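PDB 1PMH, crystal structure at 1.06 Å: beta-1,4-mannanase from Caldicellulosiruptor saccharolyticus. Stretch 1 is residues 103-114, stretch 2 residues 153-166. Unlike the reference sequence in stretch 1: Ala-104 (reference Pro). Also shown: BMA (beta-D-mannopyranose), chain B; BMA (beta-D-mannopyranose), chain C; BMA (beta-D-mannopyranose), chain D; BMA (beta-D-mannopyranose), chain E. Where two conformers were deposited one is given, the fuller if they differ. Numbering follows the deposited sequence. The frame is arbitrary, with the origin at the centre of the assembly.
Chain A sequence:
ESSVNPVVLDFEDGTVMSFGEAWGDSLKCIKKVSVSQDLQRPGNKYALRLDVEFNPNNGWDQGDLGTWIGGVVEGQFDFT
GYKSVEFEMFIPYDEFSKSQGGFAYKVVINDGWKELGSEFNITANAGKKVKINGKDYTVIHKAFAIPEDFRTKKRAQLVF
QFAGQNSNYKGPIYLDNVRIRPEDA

Stretch 1 (103-114) FAYKVVINDGWK
Stretch 2, residues 153-166: KKRAQLVFQFAGQN

Strands 103-109 and 157-165 are neighbours in an antiparallel sheet, their axes 4.6 Å apart at closest and their directions 162° apart. Both are extended, with phi from -66° to -145° and psi from 87° to 161°. Phe-103 faces Gly-164, and the register runs without a bulge to Ile-109 opposite Leu-158. The stretches bury 1059 Å² between them, both sides summed.

Backbone N-to-O hydrogen bonds run both ways, at 2.9 to 3.0 Å, between Ala-104 and Ala-163, Lys-106 and Gln-161, and Val-108 and Val-159. Asn-110 N extends the ladder to Gln-157 O at 2.9 Å.

Branched and aromatic groups, able to pack without polar partners, fill the face of Val-107, Phe-160 and Phe-162. Val-107 (t) places CG2 3.7 Å from CE2 of Phe-160 (m, chi2 77°). Phe-103 CE1 (p, chi2 91°) lies 4.0 Å from Phe-162 CD2 (m, chi2 86°), at that ring's edge.

Lys-106 and Gln-161, on the face they share with Ala-104, Val-108, Val-159 and Ala-163, reach the mannose. Lys-106 (mttt) is extended from chi2 outward, a long chain carrying NZ to 2.8 Å from O2 of chain B and 2.9 Å from O3 of chain E. Gln-161 (tt, chi3 103°) suits chain B because an amide accepts and donates at once: OE1 from O2 (2.6 Å), NE2 to O3 (3.0 Å). Trp-113 (t, chi2 -96°), a loop residue whose side-chain end comes nearer, offers a flat face to chain C, CD2 to C5 3.5 Å.

Past Ile-109, side chains add to the backbone bonds. Asn-110 (t, chi2 20°) donates ND2 to Gln-157 OE1 (2.8 Å); the backbone O of Asn-110 accepts a hydrogen bond from Arg-155 NH1 (ttt, chi4 -87°; 2.9 Å). Asp-111 (t), a carboxylate acceptor, receives Arg-155 N at OD2 (2.8 Å); a water bridges its OD1 (2.6 Å) to Lys-154 NZ (3.1 Å).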

# COMPACT_ATOMS: atom_id res chain seq x y z
N PHE A 103 2.59 11.91 -6.36
CA PHE A 103 2.87 10.53 -6.68
C PHE A 103 1.60 9.81 -7.09
O PHE A 103 0.49 10.24 -6.82
CB PHE A 103 3.63 9.82 -5.54
CG PHE A 103 2.81 9.47 -4.32
CD1 PHE A 103 2.19 8.25 -4.22
CD2 PHE A 103 2.73 10.33 -3.24
CE1 PHE A 103 1.46 7.89 -3.12
CE2 PHE A 103 2.01 9.97 -2.12
CZ PHE A 103 1.36 8.75 -2.09
N ALA A 104 1.82 8.69 -7.75
CA ALA A 104 0.77 7.76 -8.16
C ALA A 104 0.93 6.47 -7.38
O ALA A 104 2.03 6.11 -6.95
CB ALA A 104 0.88 7.51 -9.65
N TYR A 105 -0.14 5.73 -7.24
CA TYR A 105 -0.08 4.39 -6.72
C TYR A 105 -1.06 3.50 -7.46
O TYR A 105 -2.05 3.95 -8.06
CB TYR A 105 -0.27 4.31 -5.20
CG TYR A 105 -1.68 4.58 -4.79
CD1 TYR A 105 -2.59 3.56 -4.72
CD2 TYR A 105 -2.14 5.85 -4.50
CE1 TYR A 105 -3.93 3.78 -4.39
CE2 TYR A 105 -3.45 6.11 -4.16
CZ TYR A 105 -4.37 5.07 -4.17
OH TYR A 105 -5.69 5.25 -3.84
N LYS A 106 -0.76 2.21 -7.43
CA LYS A 106 -1.62 1.16 -7.97
C LYS A 106 -1.69 0.02 -6.97
O LYS A 106 -0.72 -0.25 -6.29
CB LYS A 106 -1.13 0.64 -9.31
CG LYS A 106 -0.86 1.68 -10.36
CD LYS A 106 -0.61 1.10 -11.74
CE LYS A 106 -0.56 2.16 -12.83
NZ LYS A 106 -0.35 1.50 -14.17
N VAL A 107 -2.84 -0.64 -6.97
CA VAL A 107 -3.06 -1.85 -6.19
C VAL A 107 -3.37 -2.96 -7.20
O VAL A 107 -4.27 -2.79 -8.03
CB VAL A 107 -4.20 -1.66 -5.20
CG1 VAL A 107 -4.45 -2.95 -4.43
CG2 VAL A 107 -3.88 -0.53 -4.23
N VAL A 108 -2.61 -4.04 -7.12
CA VAL A 108 -2.55 -5.06 -8.15
C VAL A 108 -2.59 -6.44 -7.52
O VAL A 108 -1.95 -6.69 -6.51
CB VAL A 108 -1.23 -4.90 -8.91
CG1 VAL A 108 -0.93 -5.99 -9.89
CG2 VAL A 108 -1.19 -3.55 -9.62
N ILE A 109 -3.32 -7.35 -8.17
CA ILE A 109 -3.11 -8.78 -7.97
C ILE A 109 -2.22 -9.27 -9.07
O ILE A 109 -2.59 -9.19 -10.25
CB ILE A 109 -4.42 -9.59 -7.89
CG1 ILE A 109 -5.30 -9.11 -6.73
CG2 ILE A 109 -4.11 -11.08 -7.79
CD1 ILE A 109 -6.71 -9.75 -6.73
N ASN A 110 -1.02 -9.71 -8.72
CA ASN A 110 -0.03 -10.09 -9.72
C ASN A 110 -0.21 -11.49 -10.27
O ASN A 110 0.64 -12.34 -10.12
CB ASN A 110 1.38 -9.80 -9.19
CG ASN A 110 2.44 -9.84 -10.27
OD1 ASN A 110 2.11 -9.73 -11.47
ND2 ASN A 110 3.70 -9.98 -9.84
N ASP A 111 -1.36 -11.68 -10.93
CA ASP A 111 -1.69 -12.84 -11.73
C ASP A 111 -1.95 -12.28 -13.13
O ASP A 111 -2.96 -11.60 -13.36
CB ASP A 111 -2.91 -13.56 -11.22
CG ASP A 111 -3.14 -14.87 -11.96
OD1 ASP A 111 -3.22 -14.79 -13.21
OD2 ASP A 111 -3.27 -15.91 -11.30
N GLY A 112 -0.94 -12.33 -13.98
CA GLY A 112 -0.92 -11.59 -15.22
C GLY A 112 -0.94 -10.08 -15.05
O GLY A 112 -1.21 -9.38 -16.03
N TRP A 113 -0.63 -9.58 -13.85
CA TRP A 113 -0.64 -8.15 -13.50
C TRP A 113 -2.02 -7.55 -13.73
O TRP A 113 -2.31 -6.94 -14.75
CB TRP A 113 0.44 -7.37 -14.24
CG TRP A 113 0.57 -5.94 -13.76
CD1 TRP A 113 -0.03 -4.82 -14.32
CD2 TRP A 113 1.34 -5.48 -12.68
NE1 TRP A 113 0.31 -3.68 -13.62
CE2 TRP A 113 1.18 -4.06 -12.64
CE3 TRP A 113 2.20 -6.12 -11.78
CZ2 TRP A 113 1.85 -3.28 -11.69
CZ3 TRP A 113 2.84 -5.32 -10.83
CH2 TRP A 113 2.64 -3.95 -10.82
N LYS A 114 -2.90 -7.71 -12.76
CA LYS A 114 -4.27 -7.23 -12.80
C LYS A 114 -4.43 -6.05 -11.88
O LYS A 114 -4.41 -6.18 -10.66
CB LYS A 114 -5.18 -8.38 -12.37
CG LYS A 114 -6.64 -8.10 -12.49
CD LYS A 114 -7.06 -7.87 -13.92
CE LYS A 114 -8.54 -7.61 -13.97
NZ LYS A 114 -9.07 -7.25 -15.31
N LYS A 153 -9.35 -19.02 -8.01
CA LYS A 153 -7.96 -19.22 -7.63
C LYS A 153 -7.04 -18.42 -8.55
O LYS A 153 -7.11 -18.54 -9.78
CB LYS A 153 -7.62 -20.70 -7.64
CG LYS A 153 -8.29 -21.52 -6.56
CD LYS A 153 -8.18 -23.02 -6.89
CE LYS A 153 -9.19 -23.46 -7.92
NZ LYS A 153 -9.31 -24.90 -8.32
N LYS A 154 -6.18 -17.61 -7.93
CA LYS A 154 -5.22 -16.78 -8.64
C LYS A 154 -3.92 -16.77 -7.87
O LYS A 154 -3.86 -17.04 -6.68
CB LYS A 154 -5.77 -15.34 -8.76
CG LYS A 154 -7.00 -15.17 -9.68
CD LYS A 154 -6.69 -15.39 -11.13
CE LYS A 154 -7.87 -15.00 -11.97
NZ LYS A 154 -7.61 -15.21 -13.40
N ARG A 155 -2.86 -16.40 -8.58
CA ARG A 155 -1.55 -16.22 -7.99
C ARG A 155 -1.63 -15.18 -6.88
O ARG A 155 -2.09 -14.07 -7.10
CB ARG A 155 -0.58 -15.78 -9.08
CG ARG A 155 0.86 -15.75 -8.71
CD ARG A 155 1.71 -15.57 -9.97
NE ARG A 155 3.14 -15.54 -9.70
CZ ARG A 155 3.81 -14.45 -9.39
NH1 ARG A 155 3.21 -13.28 -9.26
NH2 ARG A 155 5.11 -14.55 -9.16
N ALA A 156 -1.16 -15.55 -5.69
CA ALA A 156 -1.52 -14.88 -4.45
C ALA A 156 -0.58 -13.76 -4.03
O ALA A 156 -0.25 -13.64 -2.85
CB ALA A 156 -1.65 -15.86 -3.34
N GLN A 157 -0.12 -12.97 -5.01
CA GLN A 157 0.78 -11.86 -4.69
C GLN A 157 0.01 -10.55 -4.88
O GLN A 157 -0.43 -10.22 -5.97
CB GLN A 157 2.03 -11.93 -5.56
CG GLN A 157 3.05 -10.93 -5.06
CD GLN A 157 4.28 -10.85 -5.94
OE1 GLN A 157 4.18 -10.85 -7.17
NE2 GLN A 157 5.45 -10.81 -5.31
N LEU A 158 -0.08 -9.80 -3.79
CA LEU A 158 -0.66 -8.46 -3.81
C LEU A 158 0.51 -7.50 -3.93
O LEU A 158 1.48 -7.62 -3.18
CB LEU A 158 -1.42 -8.24 -2.52
CG LEU A 158 -2.20 -6.97 -2.32
CD1 LEU A 158 -3.30 -6.78 -3.32
CD2 LEU A 158 -2.73 -6.93 -0.90
N VAL A 159 0.37 -6.55 -4.85
CA VAL A 159 1.40 -5.57 -5.12
C VAL A 159 0.83 -4.17 -4.96
O VAL A 159 -0.24 -3.86 -5.49
CB VAL A 159 2.02 -5.76 -6.50
CG1 VAL A 159 3.03 -4.65 -6.82
CG2 VAL A 159 2.66 -7.14 -6.62
N PHE A 160 1.59 -3.35 -4.24
CA PHE A 160 1.39 -1.92 -4.20
C PHE A 160 2.53 -1.26 -4.98
O PHE A 160 3.69 -1.46 -4.64
CB PHE A 160 1.39 -1.36 -2.79
CG PHE A 160 0.17 -1.72 -2.01
CD1 PHE A 160 0.02 -2.96 -1.49
CD2 PHE A 160 -0.83 -0.76 -1.79
CE1 PHE A 160 -1.13 -3.33 -0.76
CE2 PHE A 160 -1.95 -1.09 -1.07
CZ PHE A 160 -2.06 -2.38 -0.58
N GLN A 161 2.18 -0.54 -6.05
CA GLN A 161 3.12 0.21 -6.82
C GLN A 161 3.04 1.67 -6.40
O GLN A 161 1.96 2.19 -6.25
CB GLN A 161 2.85 0.06 -8.30
CG GLN A 161 3.86 0.81 -9.16
CD GLN A 161 3.59 0.55 -10.62
OE1 GLN A 161 3.01 1.40 -11.33
NE2 GLN A 161 3.98 -0.61 -11.10
N PHE A 162 4.20 2.32 -6.24
CA PHE A 162 4.28 3.73 -5.98
C PHE A 162 5.13 4.33 -7.07
O PHE A 162 6.16 3.77 -7.43
CB PHE A 162 4.94 3.99 -4.62
CG PHE A 162 4.15 3.49 -3.48
CD1 PHE A 162 4.26 2.18 -3.04
CD2 PHE A 162 3.26 4.34 -2.81
CE1 PHE A 162 3.46 1.73 -2.00
CE2 PHE A 162 2.46 3.84 -1.78
CZ PHE A 162 2.61 2.57 -1.38
N ALA A 163 4.78 5.51 -7.55
CA ALA A 163 5.61 6.17 -8.56
C ALA A 163 5.61 7.66 -8.34
O ALA A 163 4.58 8.32 -8.41
CB ALA A 163 5.15 5.86 -9.99
N GLY A 164 6.79 8.20 -8.07
CA GLY A 164 6.91 9.65 -7.99
C GLY A 164 6.64 10.29 -9.35
O GLY A 164 7.15 9.86 -10.37
N GLN A 165 5.86 11.35 -9.35
CA GLN A 165 5.54 12.10 -10.58
C GLN A 165 6.12 13.49 -10.43
O GLN A 165 5.52 14.42 -9.91
CB GLN A 165 4.04 12.13 -10.83
CG GLN A 165 3.41 10.78 -11.12
CD GLN A 165 1.94 10.86 -11.38
OE1 GLN A 165 1.18 10.87 -10.40
NE2 GLN A 165 1.54 10.95 -12.60
N ASN A 166 7.39 13.60 -10.82
CA ASN A 166 8.16 14.83 -10.62
C ASN A 166 8.15 15.24 -9.16
O ASN A 166 8.14 16.41 -8.85
CB ASN A 166 7.70 15.96 -11.53
CG ASN A 166 7.61 15.52 -12.97
OD1 ASN A 166 8.60 15.05 -13.48
ND2 ASN A 166 6.42 15.48 -13.53
C1 BMA B . 2.72 1.59 -15.83
C2 BMA B . 3.27 0.87 -14.63
C3 BMA B . 3.79 -0.48 -15.12
C4 BMA B . 2.69 -1.22 -15.90
C5 BMA B . 2.09 -0.33 -16.97
C6 BMA B . 0.90 -1.04 -17.61
O2 BMA B . 2.24 0.67 -13.69
O3 BMA B . 4.30 -1.20 -13.99
O4 BMA B . 3.27 -2.25 -16.64
O5 BMA B . 1.64 0.88 -16.42
O6 BMA B . 0.51 -0.30 -18.71
C1 BMA C . 3.23 -3.51 -16.05
C2 BMA C . 3.40 -4.52 -17.19
C3 BMA C . 3.40 -5.86 -16.50
C4 BMA C . 4.46 -5.94 -15.41
C5 BMA C . 4.35 -4.78 -14.41
C6 BMA C . 5.40 -4.71 -13.32
O2 BMA C . 4.60 -4.31 -17.88
O3 BMA C . 3.58 -6.86 -17.49
O4 BMA C . 4.22 -7.10 -14.68
O5 BMA C . 4.33 -3.59 -15.18
O6 BMA C . 6.69 -4.67 -13.86
C1 BMA D . 5.41 -7.77 -14.23
C2 BMA D . 5.09 -8.71 -13.08
C3 BMA D . 6.37 -9.44 -12.63
C4 BMA D . 6.92 -10.19 -13.86
C5 BMA D . 7.14 -9.27 -15.07
C6 BMA D . 7.58 -9.91 -16.38
O2 BMA D . 4.00 -9.54 -13.44
O3 BMA D . 5.99 -10.42 -11.68
O4 BMA D . 8.18 -10.74 -13.62
O5 BMA D . 5.94 -8.59 -15.31
O6 BMA D . 7.96 -8.88 -17.26
C1 BMA E . 1.74 6.47 -16.97
C2 BMA E . 0.47 5.64 -17.00
C3 BMA E . 0.69 4.42 -16.13
C4 BMA E . 1.99 3.76 -16.44
C5 BMA E . 3.18 4.73 -16.42
C6 BMA E . 4.51 4.14 -16.80
O2 BMA E . 0.22 5.22 -18.33
O3 BMA E . -0.42 3.53 -16.18
O4 BMA E . 2.17 2.81 -15.42
O5 BMA E . 2.91 5.80 -17.32
O6 BMA E . 4.44 3.49 -18.05
O HOH W 1 -5.13 -13.99 -14.81